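Local coordinates for ribosome hibernation protein YHBH (Vibrio cholerae serotype O1, PDB 4HEI) that associates with 100S ribosome dimers in stationary phase and probably inhibits translation by binding the small ribosomal subunit, at residues 1-6 / 37-42; 33-38 / 55-60; 59-64 / 82-87. All coordinates share one frame; numbering follows the deposited sequence.

The three interactions sample successive joints of a beta-alpha-beta-beta-beta-alpha fold, in which a four-stranded mixed sheet carries two helices. Interaction 1 pairs strands 2-8 and 34-44 side by side, interaction 2 joins the start of strand 34-44 to the end of strand 47-56, and interaction 3 sets strand 59-67 against helix 70-91. Interactions 1 and 2 share Val37 and Gln38, with centres about 12 Å apart; interactions 2 and 3 share Ala59 and Glu60, with centres about 10 Å apart, and touch where Val56 packs on Leu85. Interactions 1 and 3, about 15 Å between centres, do not meet. One continuous sheet thus links the N-terminal edge strand to the C-terminal helix.

Interaction 1 (1-6 / 37-42); sequences MQINIQ and VQVILR
Val37 engages four consecutive residues of the 1-6 segment and opens a regular parallel pairing of strands. Val37 N donates to Gln2 O, and Val37 O accepts Asn4 N at 2.9 Å, the alternation by which one residue of a parallel strand bonds to the two residues flanking its partner. The side chain of Val37 lies beside that of Ile3, pointing the same way, with Val37 CB 4.0 Å from Ile3 CG1, while Val37 CG2 meets Met1 CG at 3.9 Å.

Gln38 turns to the other face, next to Asn4. Its CG is anti to the backbone N (chi1 175°), and a bend at chi2 brings CD back toward the neighbouring strand. Gln38 NE2 donates to Asn4 OD1 at 3.2 Å, and Gln6 NE2 reaches the same OD1 at 2.9 Å from the opposite face of the Asn4 amide. Two side-chain amides therefore grip this one oxygen, which should limit rotation of the Asn4 amide.

The amide of Val39 bonds to Asn4 O. Val39 O takes two donors, Gln6 N and, from well above the carbonyl plane, Gln38 NE2 at 3.0 Å. On the face of Ile3 and Ile5, Val39 CB lies 4.3 Å from Ile5 CG1. Ile40 contributes a CA-H...O contact to Gln6 O, which also accepts Leu41 N at 2.9 Å.

This is the strand pairing of a beta-alpha-beta unit, in which helix 14-27 connects strands 2-8 and 34-44. Phe24, His21 and Val20 of that helix cover Met1, Ile3 and Ile5; strand 2-8 forms one margin of the sheet, while strand 34-44 bonds along its other side to strand 47-56.

Interaction 2 (33-38 / 55-60); sequences HINHVQ and HVNQAE. With 3CO (cobalt (III) ion), chain D.
His55 is gripped by strand 34-44 through both its N-H and its C=O, in a beta hairpin whose pairing is interrupted by a beta bulge. Asn35 N donates to His55 O at 2.8 Å, but His55 N donates to the carbonyl of the next residue, His36 O, at 2.9 Å. Two residues of one strand thus face a single residue of the other, and the register toward Gln38 and Thr53 is displaced by one position.

His36 O also lies in the plane of the His55 imidazole, at its edge, with ring atom CD2 3.3 Å away, so one carbonyl meets both the amide and the ring of the same residue. Beyond the bulge, His33 O receives a weak bond from Asn57 N and a CA-H...O contact from Val56. On the face turned to the interior, Ile34 CG1 meets Val56 CG1 at 4.1 Å, the two side chains crossing at a slant.

Further out, a type II beta turn from Val56 to Ala59 closes the chain into the next strand, with Ala59 N bonded to Val56 O and Val56 N to Ala59 O. Val56 is packed by Leu85 and His88 of helix 70-91, and Ile34 by Met1, while the backbone of Asn35 is tied to Gln2 of the edge strand.

With chi1 at -59°, His55 CG sits beside its own backbone N, which brings the ring to the same His36 O that the N-H binds. His55 ND1 binds a cobalt(III) ion at 2.0 Å, with Glu60 OE2 standing 3.8 Å from the metal, beyond bonding distance.

Interaction 3 (59-64 / 82-87); sequences AEIHAH and VRQLNK. With 3CO (cobalt (III) ion), chain C.
Gln84 lies across Ile61 and Ala63 of the strand, and its side chain can be followed outward as a worked case of a helix residue meeting the edge strand of a sheet. Gln84 CB touches Ile61 CG2 at 3.8 Å, with CD1 of the same isoleucine a little farther off; the two side chains run past one another in opposing directions. CG is anti to the carbonyl carbon (chi1 -65°), and the chain stays extended beyond it, carrying Gln84 CD to the backbone of His62, where it sits 3.6 Å from His62 O.

At the tip the amide divides its work. Gln84 NE2 donates to His62 O at 3.1 Å; the oxygen lies in the plane of the Gln84 amide, whereas the donor stands well above the carbonyl plane of His62. Gln84 NE2 also rests against Ala63 CB at 3.5 Å. OE1 accepts from a water, which also donates to Glu60 O, so one side chain serves two alternate carbonyls of the edge strand, His62 O directly and Glu60 O through water.

The beta-alpha-beta-beta-beta-alpha fold places helix 70-91 across one face of its sheet; here segments 59-64 and 82-87 run nearly antiparallel, with 158° between their directions. Beside Gln84, Leu85 CD2 packs on Ile61 CG1 at 3.8 Å, and Leu81 and Leu77 extend this apolar layer over Ile61 and Ala63. Leu85 itself reaches Leu27 of helix 14-27.

On the other face of the strand, His62 NE2 at 2.1 Å and His64 NE2 at 1.9 Å bind a cobalt(III) ion, which takes a further ligand from elsewhere in the structure.

Interaction 1 (1-6 / 37-42)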
loop_
_atom_site.group_PDB
_atom_site.type_symbol
_atom_site.label_atom_id
_atom_site.label_comp_id
_atom_site.label_asym_id
_atom_site.label_seq_id
_atom_site.Cartn_x
_atom_site.Cartn_y
_atom_site.Cartn_z
ATOM N N MET A 1 -13.329 -3.592 -1.030
ATOM C CA MET A 1 -11.905 -3.539 -0.599
ATOM C C MET A 1 -11.747 -3.865 0.885
ATOM O O MET A 1 -12.238 -3.137 1.754
ATOM C CB MET A 1 -11.317 -2.152 -0.887
ATOM C CG MET A 1 -9.910 -1.933 -0.338
ATOM S SD MET A 1 -9.156 -0.364 -0.852
ATOM C CE MET A 1 -10.060 0.806 0.187
ATOM N N GLN A 2 -11.071 -4.974 1.164
ATOM C CA GLN A 2 -10.811 -5.400 2.535
ATOM C C GLN A 2 -9.305 -5.326 2.728
ATOM O O GLN A 2 -8.566 -6.128 2.152
ATOM C CB GLN A 2 -11.293 -6.837 2.756
ATOM C CG GLN A 2 -12.787 -7.015 2.600
ATOM C CD GLN A 2 -13.240 -8.419 2.941
ATOM O OE1 GLN A 2 -13.049 -8.890 4.063
ATOM N NE2 GLN A 2 -13.843 -9.097 1.972
ATOM N N ILE A 3 -8.860 -4.361 3.532
ATOM C CA ILE A 3 -7.438 -4.162 3.786
ATOM C C ILE A 3 -6.940 -4.834 5.056
ATOM O O ILE A 3 -7.527 -4.672 6.125
ATOM C CB ILE A 3 -7.093 -2.664 3.921
ATOM C CG1 ILE A 3 -7.613 -1.886 2.716
ATOM C CG2 ILE A 3 -5.583 -2.492 4.038
ATOM C CD1 ILE A 3 -7.501 -0.382 2.878
ATOM N N ASN A 4 -5.855 -5.589 4.937
ATOM C CA ASN A 4 -5.267 -6.232 6.098
ATOM C C ASN A 4 -3.893 -5.609 6.281
ATOM O O ASN A 4 -3.038 -5.707 5.405
ATOM C CB ASN A 4 -5.124 -7.747 5.901
ATOM C CG ASN A 4 -4.511 -8.429 7.114
ATOM O OD1 ASN A 4 -3.333 -8.241 7.417
ATOM N ND2 ASN A 4 -5.315 -9.209 7.827
ATOM N N ILE A 5 -3.692 -4.945 7.412
ATOM C CA ILE A 5 -2.414 -4.311 7.686
ATOM C C ILE A 5 -1.680 -5.084 8.763
ATOM O O ILE A 5 -2.215 -5.300 9.854
ATOM C CB ILE A 5 -2.605 -2.861 8.171
ATOM C CG1 ILE A 5 -3.412 -2.075 7.140
ATOM C CG2 ILE A 5 -1.254 -2.207 8.411
ATOM C CD1 ILE A 5 -3.773 -0.670 7.577
ATOM N N GLN A 6 -0.458 -5.499 8.453
ATOM C CA GLN A 6 0.363 -6.235 9.402
ATOM C C GLN A 6 1.690 -5.524 9.620
ATOM O O GLN A 6 2.215 -4.868 8.721
ATOM C CB GLN A 6 0.631 -7.652 8.893
ATOM C CG GLN A 6 -0.599 -8.532 8.799
ATOM C CD GLN A 6 -1.260 -8.737 10.143
ATOM O OE1 GLN A 6 -0.593 -9.052 11.127
ATOM N NE2 GLN A 6 -2.579 -8.566 10.191
ATOM N N VAL A 37 -6.683 -6.473 -0.186
ATOM C CA VAL A 37 -5.467 -5.676 -0.106
ATOM C C VAL A 37 -4.661 -6.092 1.118
ATOM O O VAL A 37 -5.208 -6.236 2.212
ATOM C CB VAL A 37 -5.778 -4.167 0.030
ATOM C CG1 VAL A 37 -4.485 -3.384 0.234
ATOM C CG2 VAL A 37 -6.523 -3.667 -1.206
ATOM N N GLN A 38 -3.363 -6.305 0.927
ATOM C CA GLN A 38 -2.488 -6.649 2.036
ATOM C C GLN A 38 -1.405 -5.588 2.114
ATOM O O GLN A 38 -0.868 -5.166 1.095
ATOM C CB GLN A 38 -1.814 -8.001 1.837
ATOM C CG GLN A 38 -0.805 -8.342 2.929
ATOM C CD GLN A 38 -1.461 -8.574 4.289
ATOM O OE1 GLN A 38 -2.423 -9.340 4.399
ATOM N NE2 GLN A 38 -0.935 -7.929 5.328
ATOM N N VAL A 39 -1.097 -5.155 3.327
ATOM C CA VAL A 39 -0.065 -4.166 3.538
ATOM C C VAL A 39 0.799 -4.659 4.681
ATOM O O VAL A 39 0.290 -5.159 5.681
ATOM C CB VAL A 39 -0.655 -2.774 3.919
ATOM C CG1 VAL A 39 0.482 -1.795 4.260
ATOM C CG2 VAL A 39 -1.467 -2.223 2.757
ATOM N N ILE A 40 2.110 -4.548 4.507
ATOM C CA ILE A 40 3.050 -4.943 5.541
ATOM C C ILE A 40 4.015 -3.793 5.782
ATOM O O ILE A 40 4.642 -3.283 4.848
ATOM C CB ILE A 40 3.865 -6.195 5.145
ATOM C CG1 ILE A 40 2.943 -7.407 5.015
ATOM C CG2 ILE A 40 4.915 -6.489 6.209
ATOM C CD1 ILE A 40 3.684 -8.689 4.704
ATOM N N LEU A 41 4.122 -3.387 7.043
ATOM C CA LEU A 41 5.019 -2.313 7.443
ATOM C C LEU A 41 6.073 -2.966 8.327
ATOM O O LEU A 41 5.741 -3.659 9.282
ATOM C CB LEU A 41 4.259 -1.245 8.235
ATOM C CG LEU A 41 3.021 -0.661 7.535
ATOM C CD1 LEU A 41 2.456 0.476 8.362
ATOM C CD2 LEU A 41 3.389 -0.175 6.149
ATOM N N ARG A 42 7.339 -2.771 7.990
ATOM C CA ARG A 42 8.392 -3.374 8.785
ATOM C C ARG A 42 9.667 -2.560 8.762
ATOM O O ARG A 42 9.840 -1.663 7.935
ATOM C CB ARG A 42 8.676 -4.798 8.300
ATOM C CG ARG A 42 9.172 -4.881 6.866
ATOM C CD ARG A 42 9.399 -6.328 6.439
ATOM N NE ARG A 42 9.752 -6.421 5.021
ATOM C CZ ARG A 42 10.995 -6.485 4.551
ATOM N NH1 ARG A 42 12.033 -6.484 5.379
ATOM N NH2 ARG A 42 11.202 -6.525 3.242
#

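Interaction 2 (33-38 / 55-60)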
loop_
_atom_site.group_PDB
_atom_site.type_symbol
_atom_site.label_atom_id
_atom_site.label_comp_id
_atom_site.label_asym_id
_atom_site.label_seq_id
_atom_site.Cartn_x
_atom_site.Cartn_y
_atom_site.Cartn_z
ATOM N N HIS A 33 -11.946 -1.701 -8.913
ATOM C CA HIS A 33 -11.958 -3.154 -8.983
ATOM C C HIS A 33 -10.970 -3.804 -8.011
ATOM O O HIS A 33 -10.494 -4.914 -8.233
ATOM C CB HIS A 33 -11.669 -3.602 -10.412
ATOM C CG HIS A 33 -12.648 -3.073 -11.411
ATOM N ND1 HIS A 33 -14.010 -3.228 -11.271
ATOM C CD2 HIS A 33 -12.463 -2.400 -12.572
ATOM C CE1 HIS A 33 -14.622 -2.675 -12.302
ATOM N NE2 HIS A 33 -13.707 -2.165 -13.106
ATOM N N ILE A 34 -10.674 -3.088 -6.933
ATOM C CA ILE A 34 -9.765 -3.545 -5.890
ATOM C C ILE A 34 -10.504 -4.431 -4.893
ATOM O O ILE A 34 -11.401 -3.970 -4.186
ATOM C CB ILE A 34 -9.164 -2.345 -5.119
ATOM C CG1 ILE A 34 -8.325 -1.480 -6.062
ATOM C CG2 ILE A 34 -8.322 -2.850 -3.949
ATOM C CD1 ILE A 34 -7.819 -0.193 -5.436
ATOM N N ASN A 35 -10.125 -5.703 -4.835
ATOM C CA ASN A 35 -10.753 -6.636 -3.916
ATOM C C ASN A 35 -9.946 -6.714 -2.623
ATOM O O ASN A 35 -10.036 -5.819 -1.782
ATOM C CB ASN A 35 -10.879 -8.004 -4.586
ATOM C CG ASN A 35 -11.649 -7.929 -5.894
ATOM O OD1 ASN A 35 -12.728 -7.340 -5.951
ATOM N ND2 ASN A 35 -11.096 -8.515 -6.950
ATOM N N HIS A 36 -9.149 -7.759 -2.451
ATOM C CA HIS A 36 -8.353 -7.857 -1.237
ATOM C C HIS A 36 -7.075 -7.036 -1.321
ATOM O O HIS A 36 -6.467 -6.905 -2.384
ATOM C CB HIS A 36 -8.003 -9.314 -0.919
ATOM C CG HIS A 36 -9.040 -10.021 -0.100
ATOM N ND1 HIS A 36 -10.188 -10.556 -0.649
ATOM C CD2 HIS A 36 -9.113 -10.262 1.231
ATOM C CE1 HIS A 36 -10.919 -11.098 0.310
ATOM N NE2 HIS A 36 -10.290 -10.932 1.460
ATOM N N VAL A 37 -6.683 -6.473 -0.186
ATOM C CA VAL A 37 -5.467 -5.676 -0.106
ATOM C C VAL A 37 -4.661 -6.092 1.118
ATOM O O VAL A 37 -5.208 -6.236 2.212
ATOM C CB VAL A 37 -5.778 -4.167 0.030
ATOM C CG1 VAL A 37 -4.485 -3.384 0.234
ATOM C CG2 VAL A 37 -6.523 -3.667 -1.206
ATOM N N GLN A 38 -3.363 -6.305 0.927
ATOM C CA GLN A 38 -2.488 -6.649 2.036
ATOM C C GLN A 38 -1.405 -5.588 2.114
ATOM O O GLN A 38 -0.868 -5.166 1.095
ATOM C CB GLN A 38 -1.814 -8.001 1.837
ATOM C CG GLN A 38 -0.805 -8.342 2.929
ATOM C CD GLN A 38 -1.461 -8.574 4.289
ATOM O OE1 GLN A 38 -2.423 -9.340 4.399
ATOM N NE2 GLN A 38 -0.935 -7.929 5.328
ATOM N N HIS A 55 -5.191 -7.055 -4.946
ATOM C CA HIS A 55 -5.803 -8.071 -5.785
ATOM C C HIS A 55 -6.976 -7.416 -6.496
ATOM O O HIS A 55 -8.002 -7.115 -5.885
ATOM C CB HIS A 55 -6.248 -9.237 -4.911
ATOM C CG HIS A 55 -5.123 -9.874 -4.148
ATOM N ND1 HIS A 55 -4.478 -11.016 -4.579
ATOM C CD2 HIS A 55 -4.495 -9.496 -3.008
ATOM C CE1 HIS A 55 -3.501 -11.312 -3.738
ATOM N NE2 HIS A 55 -3.490 -10.404 -2.777
ATOM N N VAL A 56 -6.795 -7.181 -7.790
ATOM C CA VAL A 56 -7.805 -6.536 -8.618
ATOM C C VAL A 56 -8.366 -7.539 -9.619
ATOM O O VAL A 56 -7.885 -8.667 -9.718
ATOM C CB VAL A 56 -7.198 -5.339 -9.385
ATOM C CG1 VAL A 56 -6.563 -4.359 -8.407
ATOM C CG2 VAL A 56 -6.155 -5.830 -10.377
ATOM N N ASN A 57 -9.387 -7.129 -10.364
ATOM C CA ASN A 57 -9.994 -8.021 -11.340
ATOM C C ASN A 57 -8.997 -8.606 -12.340
ATOM O O ASN A 57 -8.439 -7.898 -13.180
ATOM C CB ASN A 57 -11.130 -7.302 -12.073
ATOM C CG ASN A 57 -12.434 -7.321 -11.286
ATOM O OD1 ASN A 57 -12.475 -6.933 -10.117
ATOM N ND2 ASN A 57 -13.505 -7.778 -11.926
ATOM N N GLN A 58 -8.771 -9.910 -12.217
ATOM C CA GLN A 58 -7.870 -10.649 -13.094
ATOM C C GLN A 58 -6.401 -10.234 -13.034
ATOM O O GLN A 58 -5.669 -10.416 -14.006
ATOM C CB GLN A 58 -8.359 -10.552 -14.541
ATOM C CG GLN A 58 -9.787 -11.020 -14.740
ATOM C CD GLN A 58 -10.259 -10.847 -16.168
ATOM O OE1 GLN A 58 -10.194 -9.750 -16.725
ATOM N NE2 GLN A 58 -10.743 -11.930 -16.769
ATOM N N ALA A 59 -5.961 -9.682 -11.907
ATOM C CA ALA A 59 -4.564 -9.284 -11.791
ATOM C C ALA A 59 -4.138 -8.887 -10.384
ATOM O O ALA A 59 -4.959 -8.736 -9.487
ATOM C CB ALA A 59 -4.271 -8.143 -12.759
ATOM N N GLU A 60 -2.831 -8.739 -10.214
ATOM C CA GLU A 60 -2.247 -8.336 -8.948
ATOM C C GLU A 60 -1.325 -7.171 -9.182
ATOM O O GLU A 60 -0.644 -7.096 -10.205
ATOM C CB GLU A 60 -1.413 -9.452 -8.327
ATOM C CG GLU A 60 -2.174 -10.462 -7.526
ATOM C CD GLU A 60 -1.234 -11.471 -6.900
ATOM O OE1 GLU A 60 -0.362 -11.987 -7.624
ATOM O OE2 GLU A 60 -1.361 -11.743 -5.693
HETATM CO CO 3CO D . -5.007 -12.633 -5.658
#

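Interaction 3 (59-64 / 82-87)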
loop_
_atom_site.group_PDB
_atom_site.type_symbol
_atom_site.label_atom_id
_atom_site.label_comp_id
_atom_site.label_asym_id
_atom_site.label_seq_id
_atom_site.Cartn_x
_atom_site.Cartn_y
_atom_site.Cartn_z
ATOM N N ALA A 59 -5.961 -9.682 -11.907
ATOM C CA ALA A 59 -4.564 -9.284 -11.791
ATOM C C ALA A 59 -4.138 -8.887 -10.384
ATOM O O ALA A 59 -4.959 -8.736 -9.487
ATOM C CB ALA A 59 -4.271 -8.143 -12.759
ATOM N N GLU A 60 -2.831 -8.739 -10.214
ATOM C CA GLU A 60 -2.247 -8.336 -8.948
ATOM C C GLU A 60 -1.325 -7.171 -9.182
ATOM O O GLU A 60 -0.644 -7.096 -10.205
ATOM C CB GLU A 60 -1.413 -9.452 -8.327
ATOM C CG GLU A 60 -2.174 -10.462 -7.526
ATOM C CD GLU A 60 -1.234 -11.471 -6.900
ATOM O OE1 GLU A 60 -0.362 -11.987 -7.624
ATOM O OE2 GLU A 60 -1.361 -11.743 -5.693
ATOM N N ILE A 61 -1.303 -6.272 -8.211
ATOM C CA ILE A 61 -0.450 -5.105 -8.233
ATOM C C ILE A 61 0.379 -5.250 -6.965
ATOM O O ILE A 61 -0.170 -5.401 -5.863
ATOM C CB ILE A 61 -1.272 -3.801 -8.175
ATOM C CG1 ILE A 61 -2.172 -3.706 -9.412
ATOM C CG2 ILE A 61 -0.341 -2.595 -8.084
ATOM C CD1 ILE A 61 -1.414 -3.683 -10.721
ATOM N N HIS A 62 1.696 -5.232 -7.125
ATOM C CA HIS A 62 2.587 -5.391 -5.986
ATOM C C HIS A 62 3.742 -4.404 -6.045
ATOM O O HIS A 62 4.267 -4.107 -7.121
ATOM C CB HIS A 62 3.111 -6.843 -5.938
ATOM C CG HIS A 62 4.243 -7.061 -4.978
ATOM N ND1 HIS A 62 5.560 -6.840 -5.319
ATOM C CD2 HIS A 62 4.254 -7.460 -3.684
ATOM C CE1 HIS A 62 6.333 -7.091 -4.277
ATOM N NE2 HIS A 62 5.567 -7.470 -3.271
ATOM N N ALA A 63 4.105 -3.882 -4.883
ATOM C CA ALA A 63 5.217 -2.954 -4.786
ATOM C C ALA A 63 5.684 -2.768 -3.352
ATOM O O ALA A 63 4.938 -3.016 -2.407
ATOM C CB ALA A 63 4.820 -1.609 -5.378
ATOM N N HIS A 64 6.933 -2.341 -3.211
ATOM C CA HIS A 64 7.544 -2.054 -1.923
ATOM C C HIS A 64 8.159 -0.667 -2.072
ATOM O O HIS A 64 8.497 -0.249 -3.183
ATOM C CB HIS A 64 8.702 -3.006 -1.601
ATOM C CG HIS A 64 8.295 -4.424 -1.352
ATOM N ND1 HIS A 64 9.173 -5.361 -0.853
ATOM C CD2 HIS A 64 7.122 -5.072 -1.546
ATOM C CE1 HIS A 64 8.560 -6.525 -0.752
ATOM N NE2 HIS A 64 7.315 -6.377 -1.166
ATOM N N VAL A 82 -0.178 3.425 -7.638
ATOM C CA VAL A 82 -1.000 4.223 -8.546
ATOM C C VAL A 82 -0.483 4.120 -9.981
ATOM O O VAL A 82 -1.273 3.977 -10.914
ATOM C CB VAL A 82 -1.033 5.714 -8.118
ATOM C CG1 VAL A 82 -1.772 6.548 -9.163
ATOM C CG2 VAL A 82 -1.723 5.850 -6.775
ATOM N N ARG A 83 0.837 4.184 -10.162
ATOM C CA ARG A 83 1.425 4.074 -11.501
ATOM C C ARG A 83 1.031 2.740 -12.113
ATOM O O ARG A 83 0.589 2.673 -13.261
ATOM C CB ARG A 83 2.957 4.146 -11.453
ATOM C CG ARG A 83 3.529 5.453 -10.950
ATOM C CD ARG A 83 4.962 5.644 -11.447
ATOM N NE ARG A 83 5.571 6.845 -10.884
ATOM C CZ ARG A 83 6.106 6.917 -9.668
ATOM N NH1 ARG A 83 6.118 5.850 -8.879
ATOM N NH2 ARG A 83 6.615 8.063 -9.235
ATOM N N GLN A 84 1.198 1.670 -11.345
ATOM C CA GLN A 84 0.857 0.342 -11.834
ATOM C C GLN A 84 -0.642 0.175 -12.070
ATOM O O GLN A 84 -1.053 -0.505 -13.007
ATOM C CB GLN A 84 1.355 -0.723 -10.859
ATOM C CG GLN A 84 2.866 -0.780 -10.739
ATOM C CD GLN A 84 3.330 -1.894 -9.823
ATOM O OE1 GLN A 84 3.035 -3.069 -10.051
ATOM N NE2 GLN A 84 4.059 -1.529 -8.778
ATOM N N LEU A 85 -1.457 0.784 -11.212
ATOM C CA LEU A 85 -2.908 0.702 -11.362
ATOM C C LEU A 85 -3.378 1.428 -12.621
ATOM O O LEU A 85 -4.293 0.968 -13.308
ATOM C CB LEU A 85 -3.600 1.288 -10.129
ATOM C CG LEU A 85 -3.645 0.370 -8.902
ATOM C CD1 LEU A 85 -4.044 1.183 -7.668
ATOM C CD2 LEU A 85 -4.627 -0.771 -9.144
ATOM N N ASN A 86 -2.752 2.563 -12.920
ATOM C CA ASN A 86 -3.105 3.327 -14.111
ATOM C C ASN A 86 -2.774 2.514 -15.356
ATOM O O ASN A 86 -3.572 2.442 -16.288
ATOM C CB ASN A 86 -2.365 4.663 -14.117
ATOM C CG ASN A 86 -3.064 5.712 -13.282
ATOM O OD1 ASN A 86 -2.430 6.602 -12.718
ATOM N ND2 ASN A 86 -4.390 5.620 -13.211
ATOM N N LYS A 87 -1.619 1.854 -15.347
ATOM C CA LYS A 87 -1.222 1.024 -16.478
ATOM C C LYS A 87 -2.201 -0.141 -16.624
ATOM O O LYS A 87 -2.695 -0.417 -17.716
ATOM C CB LYS A 87 0.201 0.493 -16.276
ATOM C CG LYS A 87 1.250 1.586 -16.160
ATOM C CD LYS A 87 2.652 1.011 -16.005
ATOM C CE LYS A 87 3.691 2.122 -15.889
ATOM N NZ LYS A 87 5.084 1.604 -15.740
HETATM CO CO 3CO C . 6.148 -7.888 -1.325
HETATM O O HOH W 1 1.874 -5.777 -10.919
#